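Local coordinates for ABC transporter, periplasmic substrate-binding protein (Thermotoga maritima, PDB 2HPG) that probably binds a small solute in the periplasm and hands it to a tripartite ATP-independent (TRAP) transporter, at residues G140-V145 with E201-N206; N147-K152 with L216-E221; R160-G165 with V181-G186. One frame throughout, in Å; residues are numbered along the deposited sequence.

Interaction 1: residues G140-V145 with E201-N206; sequences GYRHFV and ELTYAN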
loop_
_atom_site.group_PDB
_atom_site.type_symbol
_atom_site.label_atom_id
_atom_site.label_comp_id
_atom_site.label_asym_id
_atom_site.label_seq_id
_atom_site.Cartn_x
_atom_site.Cartn_y
_atom_site.Cartn_z
ATOM N N GLY A 140 -6.072 -3.063 0.251
ATOM C CA GLY A 140 -6.964 -3.682 1.209
ATOM C C GLY A 140 -6.300 -3.970 2.532
ATOM O O GLY A 140 -5.117 -3.682 2.709
ATOM N N TYR A 141 -7.079 -4.542 3.449
ATOM C CA TYR A 141 -6.612 -4.881 4.787
ATOM C C TYR A 141 -5.819 -6.161 4.802
ATOM O O TYR A 141 -6.195 -7.152 4.175
ATOM C CB TYR A 141 -7.779 -5.059 5.754
ATOM C CG TYR A 141 -8.490 -3.784 5.992
ATOM C CD1 TYR A 141 -8.063 -2.905 6.979
ATOM C CD2 TYR A 141 -9.518 -3.392 5.163
ATOM C CE1 TYR A 141 -8.697 -1.715 7.172
ATOM C CE2 TYR A 141 -10.155 -2.206 5.357
ATOM C CZ TYR A 141 -9.739 -1.375 6.364
ATOM O OH TYR A 141 -10.373 -0.176 6.537
ATOM N N ARG A 142 -4.761 -6.127 5.589
ATOM C CA ARG A 142 -3.895 -7.258 5.789
ATOM C C ARG A 142 -4.197 -7.891 7.129
ATOM O O ARG A 142 -4.528 -7.199 8.108
ATOM C CB ARG A 142 -2.438 -6.806 5.686
ATOM C CG ARG A 142 -2.104 -6.434 4.260
ATOM C CD ARG A 142 -0.856 -5.647 4.093
ATOM N NE ARG A 142 0.364 -6.434 4.286
ATOM C CZ ARG A 142 1.243 -6.780 3.341
ATOM N NH1 ARG A 142 1.078 -6.444 2.081
ATOM N NH2 ARG A 142 2.334 -7.447 3.690
ATOM N N HIS A 143 -4.100 -9.223 7.158
ATOM C CA HIS A 143 -4.457 -10.037 8.325
ATOM C C HIS A 143 -3.324 -11.020 8.553
ATOM O O HIS A 143 -2.544 -11.247 7.650
ATOM C CB HIS A 143 -5.766 -10.804 8.040
ATOM C CG HIS A 143 -6.935 -9.917 7.723
ATOM N ND1 HIS A 143 -7.375 -8.933 8.579
ATOM C CD2 HIS A 143 -7.745 -9.865 6.636
ATOM C CE1 HIS A 143 -8.401 -8.300 8.028
ATOM N NE2 HIS A 143 -8.660 -8.862 6.857
ATOM N N PHE A 144 -3.213 -11.590 9.740
ATOM C CA PHE A 144 -2.155 -12.569 9.999
ATOM C C PHE A 144 -2.475 -13.927 9.354
ATOM O O PHE A 144 -3.618 -14.360 9.420
ATOM C CB PHE A 144 -1.952 -12.752 11.492
ATOM C CG PHE A 144 -1.214 -11.621 12.139
ATOM C CD1 PHE A 144 0.151 -11.509 11.999
ATOM C CD2 PHE A 144 -1.887 -10.659 12.840
ATOM C CE1 PHE A 144 0.846 -10.465 12.588
ATOM C CE2 PHE A 144 -1.212 -9.620 13.430
ATOM C CZ PHE A 144 0.162 -9.521 13.294
ATOM N N VAL A 145 -1.456 -14.579 8.783
ATOM C CA VAL A 145 -1.603 -15.875 8.134
ATOM C C VAL A 145 -0.614 -16.776 8.858
ATOM O O VAL A 145 0.593 -16.580 8.763
ATOM C CB VAL A 145 -1.273 -15.869 6.624
ATOM C CG1 VAL A 145 -2.018 -17.055 5.926
ATOM C CG2 VAL A 145 -1.650 -14.539 5.957
ATOM N N GLU A 201 1.629 -11.918 6.917
ATOM C CA GLU A 201 0.505 -11.048 7.143
ATOM C C GLU A 201 0.216 -10.422 5.794
ATOM O O GLU A 201 1.094 -9.815 5.194
ATOM C CB GLU A 201 0.825 -10.033 8.251
ATOM C CG GLU A 201 2.057 -9.212 8.065
ATOM C CD GLU A 201 1.862 -7.975 7.219
ATOM O OE1 GLU A 201 2.834 -7.536 6.580
ATOM O OE2 GLU A 201 0.748 -7.445 7.181
ATOM N N LEU A 202 -0.970 -10.690 5.261
ATOM C CA LEU A 202 -1.248 -10.505 3.837
ATOM C C LEU A 202 -2.733 -10.260 3.617
ATOM O O LEU A 202 -3.531 -10.390 4.525
ATOM C CB LEU A 202 -0.840 -11.769 3.053
ATOM C CG LEU A 202 0.649 -12.128 2.976
ATOM C CD1 LEU A 202 0.842 -13.521 2.350
ATOM C CD2 LEU A 202 1.490 -11.101 2.208
ATOM N N THR A 203 -3.098 -9.909 2.385
ATOM C CA THR A 203 -4.484 -9.890 1.966
ATOM C C THR A 203 -4.914 -11.295 1.525
ATOM O O THR A 203 -4.070 -12.144 1.300
ATOM C CB THR A 203 -4.639 -8.986 0.763
ATOM O OG1 THR A 203 -3.933 -9.570 -0.326
ATOM C CG2 THR A 203 -4.068 -7.596 1.075
ATOM N N TYR A 204 -6.224 -11.525 1.405
ATOM C CA TYR A 204 -6.742 -12.821 0.971
ATOM C C TYR A 204 -6.316 -13.135 -0.475
ATOM O O TYR A 204 -6.062 -14.287 -0.820
ATOM C CB TYR A 204 -8.274 -12.847 1.096
ATOM C CG TYR A 204 -8.826 -13.096 2.508
ATOM C CD1 TYR A 204 -8.886 -14.373 3.029
ATOM C CD2 TYR A 204 -9.320 -12.049 3.294
ATOM C CE1 TYR A 204 -9.433 -14.616 4.249
ATOM C CE2 TYR A 204 -9.862 -12.293 4.547
ATOM C CZ TYR A 204 -9.897 -13.580 5.021
ATOM O OH TYR A 204 -10.410 -13.889 6.270
ATOM N N ALA A 205 -6.254 -12.120 -1.330
ATOM C CA ALA A 205 -5.758 -12.290 -2.713
ATOM C C ALA A 205 -4.321 -12.806 -2.724
ATOM O O ALA A 205 -3.993 -13.730 -3.459
ATOM C CB ALA A 205 -5.849 -10.965 -3.477
ATOM N N ASN A 206 -3.463 -12.197 -1.906
ATOM C CA ASN A 206 -2.060 -12.628 -1.799
ATOM C C ASN A 206 -2.004 -14.079 -1.347
ATOM O O ASN A 206 -1.259 -14.897 -1.902
ATOM C CB ASN A 206 -1.300 -11.823 -0.731
ATOM C CG ASN A 206 -1.073 -10.360 -1.090
ATOM O OD1 ASN A 206 -1.067 -9.964 -2.260
ATOM N ND2 ASN A 206 -0.886 -9.542 -0.064
#
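His143 and Leu202 face each other as an antiparallel hydrogen-bonded pair where strand 130-146 borders strand 199-202, within the mixed sheet of a type 2 periplasmic binding protein fold. Their backbones bond twice, His143 N to Leu202 O at 2.9 Å and Leu202 N to His143 O at 2.9 Å. Phe144 and Glu201 follow as a non-hydrogen-bonded pair.

The ionic part is a side-on grip: Arg142 gives NE to Glu201 OE2 at 3.1 Å, almost straight at 174°, and NH2 to Glu201 OE1 at 2.9 Å. Both oxygens lie near the guanidinium plane, but the carboxylate is turned 43° from it, and OE1 is met from above its own plane. Glutamate suits this buried place because its two oxygens also serve Thr163 OG1 and His224 NE2.

Apolar contact is lighter: the side chains of Val145 and Leu202 cross at about a right angle, Val145 CG2 4.1 Å from Leu202 CB. Thr203, a good N-cap residue, accepts Asn206 N on OG1 at 3.1 Å, and its CG2 packs against Arg142 CG. Beyond it, with His143 ND1 held by Gly223 N and Tyr204 OH by Glu221, the two rings meet obliquely, His143 CD2 lying 3.8 Å from Tyr204 CE2.

Interaction 2: residues N147-K152 with L216-E221; sequences NKPIRK and LKYMSE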
loop_
_atom_site.group_PDB
_atom_site.type_symbol
_atom_site.label_atom_id
_atom_site.label_comp_id
_atom_site.label_asym_id
_atom_site.label_seq_id
_atom_site.Cartn_x
_atom_site.Cartn_y
_atom_site.Cartn_z
ATOM N N ASN A 147 -0.163 -20.774 11.489
ATOM C CA ASN A 147 -0.657 -22.114 11.845
ATOM C C ASN A 147 -1.097 -22.154 13.322
ATOM O O ASN A 147 -1.182 -23.224 13.921
ATOM C CB ASN A 147 0.383 -23.201 11.527
ATOM C CG ASN A 147 0.354 -23.624 10.074
ATOM O OD1 ASN A 147 -0.720 -23.850 9.498
ATOM N ND2 ASN A 147 1.529 -23.710 9.459
ATOM N N LYS A 148 -1.403 -20.976 13.862
ATOM C CA LYS A 148 -1.863 -20.788 15.231
ATOM C C LYS A 148 -2.856 -19.637 15.194
ATOM O O LYS A 148 -2.545 -18.595 14.623
ATOM C CB LYS A 148 -0.663 -20.428 16.109
ATOM C CG LYS A 148 -0.990 -20.050 17.524
ATOM C CD LYS A 148 0.269 -19.558 18.250
ATOM C CE LYS A 148 -0.062 -19.056 19.625
ATOM N NZ LYS A 148 1.158 -18.521 20.307
ATOM N N PRO A 149 -4.067 -19.807 15.764
ATOM C CA PRO A 149 -5.002 -18.670 15.756
ATOM C C PRO A 149 -4.448 -17.467 16.521
ATOM O O PRO A 149 -3.814 -17.656 17.542
ATOM C CB PRO A 149 -6.232 -19.193 16.492
ATOM C CG PRO A 149 -6.004 -20.601 16.772
ATOM C CD PRO A 149 -4.636 -21.001 16.399
ATOM N N ILE A 150 -4.709 -16.258 16.025
ATOM C CA ILE A 150 -4.235 -15.027 16.662
ATOM C C ILE A 150 -5.477 -14.224 17.059
ATOM O O ILE A 150 -6.211 -13.729 16.207
ATOM C CB ILE A 150 -3.316 -14.195 15.703
ATOM C CG1 ILE A 150 -2.116 -15.021 15.209
ATOM C CG2 ILE A 150 -2.901 -12.846 16.347
ATOM C CD1 ILE A 150 -1.238 -15.659 16.299
ATOM N N ARG A 151 -5.735 -14.149 18.364
ATOM C CA ARG A 151 -6.884 -13.419 18.906
ATOM C C ARG A 151 -6.510 -12.243 19.800
ATOM O O ARG A 151 -7.328 -11.353 20.012
ATOM C CB ARG A 151 -7.758 -14.358 19.729
ATOM C CG ARG A 151 -8.290 -15.547 18.950
ATOM C CD ARG A 151 -9.302 -16.317 19.754
ATOM N NE ARG A 151 -9.889 -17.395 18.962
ATOM C CZ ARG A 151 -9.352 -18.597 18.791
ATOM N NH1 ARG A 151 -8.200 -18.921 19.353
ATOM N NH2 ARG A 151 -9.988 -19.491 18.051
ATOM N N LYS A 152 -5.294 -12.273 20.334
ATOM C CA LYS A 152 -4.742 -11.223 21.201
ATOM C C LYS A 152 -3.226 -11.115 20.941
ATOM O O LYS A 152 -2.620 -12.052 20.436
ATOM C CB LYS A 152 -4.970 -11.583 22.672
ATOM C CG LYS A 152 -4.340 -12.913 23.053
ATOM C CD LYS A 152 -4.688 -13.347 24.462
ATOM C CE LYS A 152 -4.355 -14.816 24.676
ATOM N NZ LYS A 152 -3.743 -14.964 26.028
ATOM N N LEU A 216 -0.258 -22.795 5.426
ATOM C CA LEU A 216 -0.768 -22.039 6.548
ATOM C C LEU A 216 -2.287 -22.274 6.632
ATOM O O LEU A 216 -2.994 -22.255 5.632
ATOM C CB LEU A 216 -0.442 -20.543 6.378
ATOM C CG LEU A 216 1.029 -20.124 6.335
ATOM C CD1 LEU A 216 1.194 -18.743 5.651
ATOM C CD2 LEU A 216 1.631 -20.079 7.767
ATOM N N LYS A 217 -2.773 -22.496 7.846
ATOM C CA LYS A 217 -4.171 -22.859 8.074
ATOM C C LYS A 217 -5.065 -21.679 8.453
ATOM O O LYS A 217 -6.233 -21.641 8.046
ATOM C CB LYS A 217 -4.270 -23.941 9.156
ATOM C CG LYS A 217 -5.706 -24.225 9.601
ATOM C CD LYS A 217 -5.805 -25.487 10.415
ATOM C CE LYS A 217 -7.198 -25.605 11.073
ATOM N NZ LYS A 217 -7.397 -26.927 11.737
ATOM N N TYR A 218 -4.540 -20.733 9.236
ATOM C CA TYR A 218 -5.374 -19.675 9.817
ATOM C C TYR A 218 -5.201 -18.277 9.229
ATOM O O TYR A 218 -4.086 -17.778 9.071
ATOM C CB TYR A 218 -5.122 -19.558 11.322
ATOM C CG TYR A 218 -5.513 -20.780 12.101
ATOM C CD1 TYR A 218 -6.820 -20.958 12.527
ATOM C CD2 TYR A 218 -4.582 -21.764 12.401
ATOM C CE1 TYR A 218 -7.202 -22.085 13.225
ATOM C CE2 TYR A 218 -4.945 -22.890 13.106
ATOM C CZ TYR A 218 -6.254 -23.040 13.510
ATOM O OH TYR A 218 -6.631 -24.142 14.196
HETATM N N MSE A 219 -6.337 -17.658 8.913
HETATM C CA MSE A 219 -6.396 -16.237 8.629
HETATM C C MSE A 219 -7.071 -15.567 9.812
HETATM O O MSE A 219 -8.253 -15.802 10.053
HETATM C CB MSE A 219 -7.199 -15.988 7.358
HETATM C CG MSE A 219 -6.894 -14.653 6.735
HETATM SE SE MSE A 219 -5.495 -14.816 5.406
HETATM C CE MSE A 219 -5.679 -13.048 4.607
ATOM N N SER A 220 -6.320 -14.772 10.578
ATOM C CA SER A 220 -6.878 -14.081 11.731
ATOM C C SER A 220 -7.038 -12.604 11.399
ATOM O O SER A 220 -6.053 -11.916 11.082
ATOM C CB SER A 220 -5.980 -14.239 12.955
ATOM O OG SER A 220 -5.543 -15.573 13.134
ATOM N N GLU A 221 -8.283 -12.125 11.462
ATOM C CA GLU A 221 -8.662 -10.850 10.888
ATOM C C GLU A 221 -8.410 -9.655 11.800
ATOM O O GLU A 221 -9.336 -8.927 12.194
ATOM C CB GLU A 221 -10.114 -10.887 10.426
ATOM C CG GLU A 221 -10.348 -11.792 9.215
ATOM C CD GLU A 221 -11.714 -11.605 8.642
ATOM O OE1 GLU A 221 -12.583 -11.111 9.376
ATOM O OE2 GLU A 221 -11.946 -11.970 7.479
#
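Asn147 meets Lys217 at a classic beta bulge, in which Lys217 and Tyr218 both face Thr146 as strand 218-234 begins beside the end of strand 130-146. From here residues 147-150 run nearly parallel to 216-220, linked to them mainly through side chains.

Asn147 comes first. Its OD1 accepts Lys217 N at 3.0 Å, in a bent bond whose donor stands above the plane of the amide carbonyl. On the other branch ND2 bonds to Val215 O and rests 4.0 Å from Leu216 CD2. Asparagine fits because one short amide can both accept from and donate to the neighbouring backbone.

At Lys148 the backbone does the touching: its N lies 3.6 Å from Tyr218 CD2. The side chain departs in an extended form, and NZ bonds to the backbone O of Asp155.

Pro149 then lays its ring beside that of Tyr218, the two side chains pointing the same way. Its CD sits 3.9 Å from the ring centroid and only 15° off the normal, a CH-pi contact over the face. Proline suits this spot, since its CD is a slightly polarised CH group held rigidly by the pyrrolidine ring. On the opposite face lies Lys217 CG, 3.8 Å above the ring plane and toward the rim, so the phenol is sandwiched between aliphatic groups.

Ile150 closes the contact. Its N donates to Ser220 OG at 3.1 Å, with an angle of 153° at the hydrogen. Set anti to its own carbonyl carbon (chi1 -46°), OG meets that N-H, and serine suits the place because its short hydroxyl puts an acceptor there. Ile150 O, buried here and with no polar partner in the model, has Ser220 CB 3.3 Å away.

Interaction 3: residues R160-G165 with V181-G186; sequences RIRTPG and VAVNFG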
loop_
_atom_site.group_PDB
_atom_site.type_symbol
_atom_site.label_atom_id
_atom_site.label_comp_id
_atom_site.label_asym_id
_atom_site.label_seq_id
_atom_site.Cartn_x
_atom_site.Cartn_y
_atom_site.Cartn_z
ATOM N N ARG A 160 7.821 -15.934 14.312
ATOM C CA ARG A 160 8.517 -15.267 13.221
ATOM C C ARG A 160 7.510 -15.014 12.107
ATOM O O ARG A 160 7.129 -15.930 11.409
ATOM C CB ARG A 160 9.670 -16.117 12.683
ATOM C CG ARG A 160 10.870 -16.295 13.630
ATOM C CD ARG A 160 10.782 -17.502 14.514
ATOM N NE ARG A 160 10.334 -18.710 13.815
ATOM C CZ ARG A 160 11.073 -19.453 13.002
ATOM N NH1 ARG A 160 12.352 -19.167 12.785
ATOM N NH2 ARG A 160 10.526 -20.520 12.410
ATOM N N ILE A 161 7.096 -13.766 11.943
ATOM C CA ILE A 161 6.112 -13.389 10.906
ATOM C C ILE A 161 6.749 -12.521 9.830
ATOM O O ILE A 161 7.306 -11.455 10.122
ATOM C CB ILE A 161 4.947 -12.582 11.529
ATOM C CG1 ILE A 161 4.173 -13.436 12.548
ATOM C CG2 ILE A 161 4.021 -12.064 10.471
ATOM C CD1 ILE A 161 3.544 -14.721 11.964
ATOM N N ARG A 162 6.638 -12.947 8.580
ATOM C CA ARG A 162 7.303 -12.232 7.515
ATOM C C ARG A 162 6.455 -11.014 7.187
ATOM O O ARG A 162 5.209 -11.071 7.174
ATOM C CB ARG A 162 7.615 -13.130 6.306
ATOM C CG ARG A 162 6.820 -12.895 5.065
ATOM C CD ARG A 162 7.399 -11.904 4.095
ATOM N NE ARG A 162 6.307 -11.172 3.508
ATOM C CZ ARG A 162 6.336 -10.325 2.483
ATOM N NH1 ARG A 162 7.387 -10.103 1.719
ATOM N NH2 ARG A 162 5.197 -9.725 2.182
ATOM N N THR A 163 7.142 -9.892 7.003
ATOM C CA THR A 163 6.487 -8.620 6.650
ATOM C C THR A 163 7.502 -7.852 5.779
ATOM O O THR A 163 8.681 -8.171 5.819
ATOM C CB THR A 163 6.061 -7.879 7.936
ATOM O OG1 THR A 163 5.223 -6.764 7.611
ATOM C CG2 THR A 163 7.281 -7.433 8.727
ATOM N N PRO A 164 7.047 -6.915 4.923
ATOM C CA PRO A 164 7.982 -6.193 4.047
ATOM C C PRO A 164 9.129 -5.533 4.813
ATOM O O PRO A 164 9.062 -5.408 6.030
ATOM C CB PRO A 164 7.090 -5.174 3.373
ATOM C CG PRO A 164 5.770 -5.818 3.354
ATOM C CD PRO A 164 5.655 -6.525 4.642
ATOM N N GLY A 165 10.200 -5.175 4.113
ATOM C CA GLY A 165 11.469 -4.892 4.780
ATOM C C GLY A 165 11.598 -3.537 5.449
ATOM O O GLY A 165 12.450 -3.372 6.321
ATOM N N VAL A 181 10.246 -10.582 10.198
ATOM C CA VAL A 181 11.289 -11.178 9.374
ATOM C C VAL A 181 11.088 -10.785 7.913
ATOM O O VAL A 181 9.986 -10.890 7.394
ATOM C CB VAL A 181 11.248 -12.708 9.482
ATOM C CG1 VAL A 181 12.330 -13.332 8.626
ATOM C CG2 VAL A 181 11.404 -13.145 10.919
ATOM N N ALA A 182 12.139 -10.328 7.244
ATOM C CA ALA A 182 12.044 -9.952 5.825
ATOM C C ALA A 182 12.219 -11.188 4.953
ATOM O O ALA A 182 13.149 -11.948 5.148
ATOM C CB ALA A 182 13.121 -8.898 5.474
ATOM N N VAL A 183 11.318 -11.407 3.999
ATOM C CA VAL A 183 11.480 -12.489 3.025
ATOM C C VAL A 183 10.897 -12.026 1.714
ATOM O O VAL A 183 9.785 -11.518 1.696
ATOM C CB VAL A 183 10.696 -13.760 3.411
ATOM C CG1 VAL A 183 10.997 -14.880 2.435
ATOM C CG2 VAL A 183 10.986 -14.192 4.846
ATOM N N ASN A 184 11.630 -12.186 0.624
ATOM C CA ASN A 184 11.096 -11.887 -0.703
ATOM C C ASN A 184 9.751 -12.583 -0.839
ATOM O O ASN A 184 9.613 -13.736 -0.451
ATOM C CB ASN A 184 12.070 -12.394 -1.769
ATOM C CG ASN A 184 11.760 -11.871 -3.151
ATOM O OD1 ASN A 184 10.876 -12.387 -3.865
ATOM N ND2 ASN A 184 12.518 -10.855 -3.566
ATOM N N PHE A 185 8.761 -11.869 -1.366
ATOM C CA PHE A 185 7.384 -12.346 -1.397
ATOM C C PHE A 185 7.271 -13.696 -2.092
ATOM O O PHE A 185 6.569 -14.590 -1.618
ATOM C CB PHE A 185 6.519 -11.325 -2.122
ATOM C CG PHE A 185 5.066 -11.673 -2.156
ATOM C CD1 PHE A 185 4.187 -11.126 -1.235
ATOM C CD2 PHE A 185 4.573 -12.553 -3.121
ATOM C CE1 PHE A 185 2.837 -11.450 -1.272
ATOM C CE2 PHE A 185 3.223 -12.872 -3.163
ATOM C CZ PHE A 185 2.356 -12.319 -2.235
ATOM N N GLY A 186 7.965 -13.831 -3.220
ATOM C CA GLY A 186 7.981 -15.076 -3.980
ATOM C C GLY A 186 8.586 -16.235 -3.214
ATOM O O GLY A 186 8.491 -17.381 -3.653
HETATM O O HOH W 1 9.642 -9.190 3.728
#
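Arg162 and Val181 form a parallel bridge, with Val181 N donating to Ile161 O at 3.1 Å and Thr163 N to Val181 O at 3.0 Å, so that strands 160-162 and 179-181, joined through helix 167-176, make a beta-alpha-beta crossover. Past the bridge the chains diverge, and a water lies between Thr163 O and Val183 N, accepting from the latter; its approach to Thr163 O is unusually short.

Arg162 carries the side-chain contact. Its chi1 of 109° puts CG away from a staggered position, and the chain bends again at chi2 and chi3. CB packs 3.8 Å from Val183 CG2, while NH1 donates to Val183 O at 2.8 Å. This carbonyl points almost straight at the nitrogen (C=O...N 174°) and lies near the guanidinium plane. NH2 reaches the edge of the Phe185 ring, 3.8 Å from CD1, with the two planes 81° apart. Pro164 N stands over the centre of one guanidinium face.

Val181 presents CG2 to the aliphatic start of Arg160, 3.9 Å from CB, while Arg160 NE pairs with Asp198. Beta-branched valine suits the extended backbone: Val181 covers the aliphatic part of Arg160 and Val183 that of Arg162.

The neutral carbonyl steers the guanidinium but does not balance its charge. That is consistent with the DctP family, in which an arginine of this kind commonly receives a substrate carboxylate, though no ligand here confirms such a role for Arg162.

In the fold
All three interactions reach the same mixed sheet, with interaction 1 touching both others. It joins interaction 2 through Phe144 O and Ser220 N, 3.0 Å apart, and through Tyr204 OH and Glu221 OE2, 2.7 Å apart, both probable hydrogen bonds. It joins interaction 3 through Glu201 OE1 and Thr163 OG1, also 2.7 Å apart. Interactions 2 and 3 do not touch: their centres are about 17 Å apart and their nearest atoms about 7 Å. Interaction 3 is nested in the chain loops closed by both others. Arg142 NH2 and Arg162 NH2 approach to 4.0 Å, a concentration of positive charge that Glu201 probably offsets and that could favour an anionic solute.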